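Local coordinates for protein methylglyoxal reductase (NADPH-dependent) (Candida albicans SC5314, PDB 6KWS) that probably reduces methylglyoxal, using NADPH as hydride donor, at residues F170-A175 and N258-L263; K120-S125 and K245-A250. The protein carries 1 engineered substitution. All blocks are in the same frame, centred on the assembly; numbering follows the deposited sequence.

Interaction 1: F170-A175 and N258-L263; sequences FAEKAA and NQRILL
Glu172 OE1 is gripped twice, by Arg260 NE at 2.7 Å across the contact and by the indole NE1 of Trp176, one helical turn further on. This is a buried salt bridge in the Rossmann-type domain of an extended short-chain dehydrogenase/reductase: it joins helix 160-181, which also carries the NADPH-binding Lys168, to strand 260-269 of the main sheet. Arg260 approaches side-on with two nitrogens, NE going to OE1 and NH2 to Glu172 OE2 at 3.1 Å. The first bond is nearly straight (164°) and uses the syn side of OE1, whereas NH2 meets OE2 from above the carboxylate plane. The carboxylate and guanidinium planes are 35° apart, although the carboxylate carbon lies in the guanidinium plane. Glu172 leaves the helix extended, its CG roughly trans to the backbone N (chi1 -152°), while Arg260 bends at chi3 to present its NE edge. Trp148 adds a cation-pi contact to the guanidinium. Its orientation is held further by NH1, which bonds the carbonyl oxygens of Glu145 and Asp147, and on the acid side Glu172 OE2 also bonds Ser125 OG.

Interaction 2: K120-S125 and K245-A250; sequences KVVITS and KAHIIA
Strand 120-124 is an inner strand of the Rossmann sheet, running parallel to strands 75-80 and 188-194 beside it, and helix 240-252 packs on one face of the sheet. Strand and helix segments run almost antiparallel, at 155°, with their axes 8.9 Å apart, and Val122 and His247 stand nearest each other along the backbones. The polar part of the contact is a hydrogen bond of 2.9 Å between Thr124 OG1 and His247 NE2. The hydroxyl arrives at the edge of the imidazole, near the ring plane, and the threonine side chain crosses that of the histidine at about a right angle. Thr124 CG2 comes to 3.9 Å from His247 NE2. The other ring nitrogen, ND1, bonds Val243 O, one turn earlier in its own helix, so both ring nitrogens are engaged and rotation about chi2 is restrained. Thr124 OG1 also has a weak bond to His80 O in the adjoining strand.

The apolar part is built on Val122, which lies two residues before Thr124 and points at the helix. Its CG1, anti to the backbone N (chi1 -174°), comes obliquely to the imidazole, 3.9 Å from His247 CD2. Both branches, CG1 and CG2, reach Ala250 CB at 4.1 Å, a turn beyond the histidine, where the small methyl lets the helix sit close over the valine. Leu81 touches both Thr124 and His247, and Ile13 lies beside the histidine; both are NADPH-binding residues, although no cofactor is bound to this chain in the model. The arrangement thus combines the helix-on-sheet packing of a dinucleotide-binding Rossmann domain with a polar bond bordering the cofactor site.

In the fold
The two contacts, with centres 11 Å apart, meet the same mixed sheet. Their segments alternate along the chain, in the order 120-125, 170-175, 245-250, 258-263, so they interlock parts distant in sequence. Helix 160-181 and helix 240-252 pack on opposite faces of the sheet at strand 120-124: Ala175 CB meets Ile123 CD1 at 4.0 Å on the side away from interaction 2. A probable hydrogen bond of 2.8 Å from Ser125 OG to Glu172 OE2 ties the strand end to the salt bridge of interaction 1. Helix 240-252 and strand 260-269 are consecutive, and Leu263 packs on Ala246. Together the contacts link the helices on the two faces of the sheet to its central strands, close to residues that bind NADPH.

Interaction 1: F170-A175 and N258-L263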
loop_
_atom_site.group_PDB
_atom_site.type_symbol
_atom_site.label_atom_id
_atom_site.label_comp_id
_atom_site.label_asym_id
_atom_site.label_seq_id
_atom_site.Cartn_x
_atom_site.Cartn_y
_atom_site.Cartn_z
ATOM N N PHE A 170 11.975 -7.407 5.555
ATOM C CA PHE A 170 12.103 -8.158 6.801
ATOM C C PHE A 170 10.776 -8.255 7.535
ATOM O O PHE A 170 10.483 -9.295 8.126
ATOM C CB PHE A 170 13.211 -7.564 7.680
ATOM C CG PHE A 170 14.579 -7.818 7.121
ATOM C CD1 PHE A 170 15.088 -9.122 7.075
ATOM C CD2 PHE A 170 15.323 -6.786 6.557
ATOM C CE1 PHE A 170 16.334 -9.396 6.520
ATOM C CE2 PHE A 170 16.580 -7.042 5.991
ATOM C CZ PHE A 170 17.088 -8.359 5.972
ATOM N N ALA A 171 9.932 -7.217 7.450
ATOM C CA ALA A 171 8.577 -7.302 8.003
ATOM C C ALA A 171 7.796 -8.458 7.394
ATOM O O ALA A 171 7.127 -9.209 8.109
ATOM C CB ALA A 171 7.818 -5.993 7.787
ATOM N N GLU A 172 7.869 -8.621 6.066
ATOM C CA GLU A 172 7.134 -9.716 5.438
ATOM C C GLU A 172 7.799 -11.060 5.717
ATOM O O GLU A 172 7.108 -12.073 5.905
ATOM C CB GLU A 172 7.001 -9.494 3.930
ATOM C CG GLU A 172 5.735 -10.160 3.351
ATOM C CD GLU A 172 5.810 -10.443 1.851
ATOM O OE1 GLU A 172 5.370 -11.535 1.428
ATOM O OE2 GLU A 172 6.299 -9.579 1.086
ATOM N N LYS A 173 9.140 -11.092 5.712
ATOM C CA LYS A 173 9.848 -12.314 6.071
ATOM C C LYS A 173 9.394 -12.784 7.445
ATOM O O LYS A 173 9.197 -13.981 7.674
ATOM C CB LYS A 173 11.357 -12.073 6.034
ATOM C CG LYS A 173 12.215 -13.290 5.848
ATOM C CD LYS A 173 12.801 -13.770 7.133
ATOM C CE LYS A 173 13.923 -14.633 6.947
ATOM N NZ LYS A 173 14.828 -14.078 6.038
ATOM N N ALA A 174 9.131 -11.836 8.343
ATOM C CA ALA A 174 8.745 -12.185 9.700
ATOM C C ALA A 174 7.347 -12.794 9.747
ATOM O O ALA A 174 7.095 -13.717 10.533
ATOM C CB ALA A 174 8.836 -10.945 10.583
ATOM N N ALA A 175 6.420 -12.287 8.926
ATOM C CA ALA A 175 5.068 -12.839 8.905
ATOM C C ALA A 175 5.058 -14.291 8.442
ATOM O O ALA A 175 4.391 -15.134 9.051
ATOM C CB ALA A 175 4.164 -12.000 8.006
ATOM N N ASN A 258 -2.331 -18.146 1.560
ATOM C CA ASN A 258 -0.886 -18.375 1.526
ATOM C C ASN A 258 -0.276 -17.935 0.202
ATOM O O ASN A 258 0.710 -18.512 -0.258
ATOM C CB ASN A 258 -0.542 -19.839 1.843
ATOM C CG ASN A 258 -0.838 -20.191 3.302
ATOM O OD1 ASN A 258 -0.121 -19.753 4.219
ATOM N ND2 ASN A 258 -1.940 -20.922 3.532
ATOM N N GLN A 259 -0.858 -16.908 -0.410
ATOM C CA GLN A 259 -0.323 -16.302 -1.616
ATOM C C GLN A 259 0.298 -14.947 -1.297
ATOM O O GLN A 259 -0.146 -14.241 -0.383
ATOM C CB GLN A 259 -1.404 -16.125 -2.691
ATOM C CG GLN A 259 -1.995 -17.429 -3.209
ATOM C CD GLN A 259 -0.939 -18.445 -3.608
ATOM O OE1 GLN A 259 0.018 -18.134 -4.307
ATOM N NE2 GLN A 259 -1.097 -19.666 -3.124
ATOM N N ARG A 260 1.349 -14.610 -2.051
ATOM C CA ARG A 260 1.855 -13.246 -2.165
ATOM C C ARG A 260 1.336 -12.670 -3.471
ATOM O O ARG A 260 1.658 -13.188 -4.543
ATOM C CB ARG A 260 3.373 -13.199 -2.186
ATOM C CG ARG A 260 4.066 -13.738 -0.985
ATOM C CD ARG A 260 5.533 -13.764 -1.337
ATOM N NE ARG A 260 6.231 -12.546 -0.944
ATOM C CZ ARG A 260 7.312 -12.082 -1.565
ATOM N NH1 ARG A 260 7.799 -12.728 -2.625
ATOM N NH2 ARG A 260 7.904 -10.970 -1.129
ATOM N N ILE A 261 0.545 -11.610 -3.396
ATOM C CA ILE A 261 -0.104 -11.076 -4.579
ATOM C C ILE A 261 0.614 -9.793 -4.974
ATOM O O ILE A 261 0.634 -8.812 -4.217
ATOM C CB ILE A 261 -1.607 -10.866 -4.352
ATOM C CG1 ILE A 261 -2.292 -12.218 -4.183
ATOM C CG2 ILE A 261 -2.233 -10.286 -5.556
ATOM C CD1 ILE A 261 -3.158 -12.314 -2.973
ATOM N N LEU A 262 1.220 -9.808 -6.151
ATOM C CA LEU A 262 1.898 -8.630 -6.673
ATOM C C LEU A 262 0.865 -7.678 -7.284
ATOM O O LEU A 262 0.035 -8.088 -8.112
ATOM C CB LEU A 262 2.946 -9.066 -7.692
ATOM C CG LEU A 262 4.244 -8.289 -7.870
ATOM C CD1 LEU A 262 5.203 -9.053 -8.817
ATOM C CD2 LEU A 262 3.929 -6.912 -8.413
ATOM N N LEU A 263 0.892 -6.414 -6.871
ATOM C CA LEU A 263 -0.025 -5.421 -7.413
ATOM C C LEU A 263 0.782 -4.402 -8.188
ATOM O O LEU A 263 1.449 -3.535 -7.606
ATOM C CB LEU A 263 -0.879 -4.768 -6.335
ATOM C CG LEU A 263 -2.182 -5.520 -6.590
ATOM C CD1 LEU A 263 -2.214 -6.820 -5.788
ATOM C CD2 LEU A 263 -3.434 -4.696 -6.444
#

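Interaction 2: K120-S125 and K245-A250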
loop_
_atom_site.group_PDB
_atom_site.type_symbol
_atom_site.label_atom_id
_atom_site.label_comp_id
_atom_site.label_asym_id
_atom_site.label_seq_id
_atom_site.Cartn_x
_atom_site.Cartn_y
_atom_site.Cartn_z
ATOM N N LYS A 120 -8.927 -15.611 8.253
ATOM C CA LYS A 120 -8.135 -15.084 7.157
ATOM C C LYS A 120 -7.451 -13.814 7.631
ATOM O O LYS A 120 -8.039 -13.019 8.365
ATOM C CB LYS A 120 -8.998 -14.839 5.901
ATOM C CG LYS A 120 -9.172 -16.119 5.070
ATOM C CD LYS A 120 -10.395 -16.044 4.177
ATOM C CE LYS A 120 -10.711 -17.372 3.497
ATOM N NZ LYS A 120 -10.015 -17.457 2.191
ATOM N N VAL A 121 -6.193 -13.653 7.240
ATOM C CA VAL A 121 -5.397 -12.487 7.590
ATOM C C VAL A 121 -4.764 -11.957 6.316
ATOM O O VAL A 121 -4.135 -12.720 5.574
ATOM C CB VAL A 121 -4.321 -12.837 8.634
ATOM C CG1 VAL A 121 -3.410 -11.660 8.869
ATOM C CG2 VAL A 121 -4.989 -13.269 9.933
ATOM N N VAL A 122 -4.932 -10.665 6.051
ATOM C CA VAL A 122 -4.288 -10.025 4.907
ATOM C C VAL A 122 -3.385 -8.896 5.397
ATOM O O VAL A 122 -3.818 -8.032 6.169
ATOM C CB VAL A 122 -5.321 -9.502 3.897
ATOM C CG1 VAL A 122 -4.615 -8.980 2.644
ATOM C CG2 VAL A 122 -6.326 -10.604 3.565
ATOM N N ILE A 123 -2.131 -8.903 4.946
ATOM C CA ILE A 123 -1.142 -7.900 5.333
ATOM C C ILE A 123 -0.683 -7.143 4.099
ATOM O O ILE A 123 -0.410 -7.744 3.055
ATOM C CB ILE A 123 0.075 -8.528 6.042
ATOM C CG1 ILE A 123 -0.345 -9.142 7.369
ATOM C CG2 ILE A 123 1.132 -7.478 6.282
ATOM C CD1 ILE A 123 0.793 -9.767 8.108
ATOM N N THR A 124 -0.576 -5.827 4.223
ATOM C CA THR A 124 -0.008 -5.035 3.144
ATOM C C THR A 124 1.501 -5.123 3.212
ATOM O O THR A 124 2.106 -4.699 4.203
ATOM C CB THR A 124 -0.426 -3.575 3.233
ATOM O OG1 THR A 124 -1.809 -3.510 3.584
ATOM C CG2 THR A 124 -0.207 -2.899 1.887
ATOM N N SER A 125 2.105 -5.657 2.161
ATOM C CA SER A 125 3.551 -5.613 2.070
ATOM C C SER A 125 3.921 -4.606 0.984
ATOM O O SER A 125 3.335 -3.518 0.929
ATOM C CB SER A 125 4.109 -7.018 1.818
ATOM O OG SER A 125 5.518 -7.022 1.961
ATOM N N LYS A 245 -9.046 -2.949 -3.617
ATOM C CA LYS A 245 -9.919 -4.039 -4.016
ATOM C C LYS A 245 -9.219 -5.379 -3.857
ATOM O O LYS A 245 -9.845 -6.376 -3.477
ATOM C CB LYS A 245 -10.390 -3.847 -5.450
ATOM C CG LYS A 245 -11.340 -4.932 -5.902
ATOM C CD LYS A 245 -11.986 -4.580 -7.221
ATOM C CE LYS A 245 -12.783 -5.762 -7.777
ATOM N NZ LYS A 245 -14.112 -5.352 -8.318
ATOM N N ALA A 246 -7.907 -5.414 -4.113
ATOM C CA ALA A 246 -7.171 -6.667 -3.982
ATOM C C ALA A 246 -7.191 -7.163 -2.547
ATOM O O ALA A 246 -7.341 -8.363 -2.309
ATOM C CB ALA A 246 -5.735 -6.504 -4.481
ATOM N N HIS A 247 -7.067 -6.258 -1.574
ATOM C CA HIS A 247 -7.214 -6.674 -0.182
ATOM C C HIS A 247 -8.512 -7.432 0.038
ATOM O O HIS A 247 -8.552 -8.383 0.830
ATOM C CB HIS A 247 -7.162 -5.473 0.754
ATOM C CG HIS A 247 -5.773 -4.985 1.002
ATOM N ND1 HIS A 247 -5.044 -4.296 0.052
ATOM C CD2 HIS A 247 -4.963 -5.122 2.075
ATOM C CE1 HIS A 247 -3.848 -4.021 0.540
ATOM N NE2 HIS A 247 -3.775 -4.505 1.767
ATOM N N ILE A 248 -9.584 -7.033 -0.647
ATOM C CA ILE A 248 -10.849 -7.704 -0.405
ATOM C C ILE A 248 -10.919 -9.012 -1.169
ATOM O O ILE A 248 -11.337 -10.037 -0.618
ATOM C CB ILE A 248 -12.018 -6.774 -0.734
ATOM C CG1 ILE A 248 -12.107 -5.698 0.346
ATOM C CG2 ILE A 248 -13.316 -7.572 -0.860
ATOM C CD1 ILE A 248 -12.733 -4.403 -0.134
ATOM N N ILE A 249 -10.495 -9.023 -2.434
ATOM C CA ILE A 249 -10.478 -10.294 -3.150
ATOM C C ILE A 249 -9.566 -11.283 -2.436
ATOM O O ILE A 249 -9.785 -12.496 -2.502
ATOM C CB ILE A 249 -10.063 -10.101 -4.629
ATOM C CG1 ILE A 249 -10.915 -9.028 -5.324
ATOM C CG2 ILE A 249 -10.154 -11.413 -5.392
ATOM C CD1 ILE A 249 -12.366 -9.392 -5.439
ATOM N N ALA A 250 -8.587 -10.781 -1.680
ATOM C CA ALA A 250 -7.577 -11.653 -1.093
ATOM C C ALA A 250 -8.153 -12.586 -0.037
ATOM O O ALA A 250 -7.610 -13.680 0.169
ATOM C CB ALA A 250 -6.445 -10.826 -0.491
#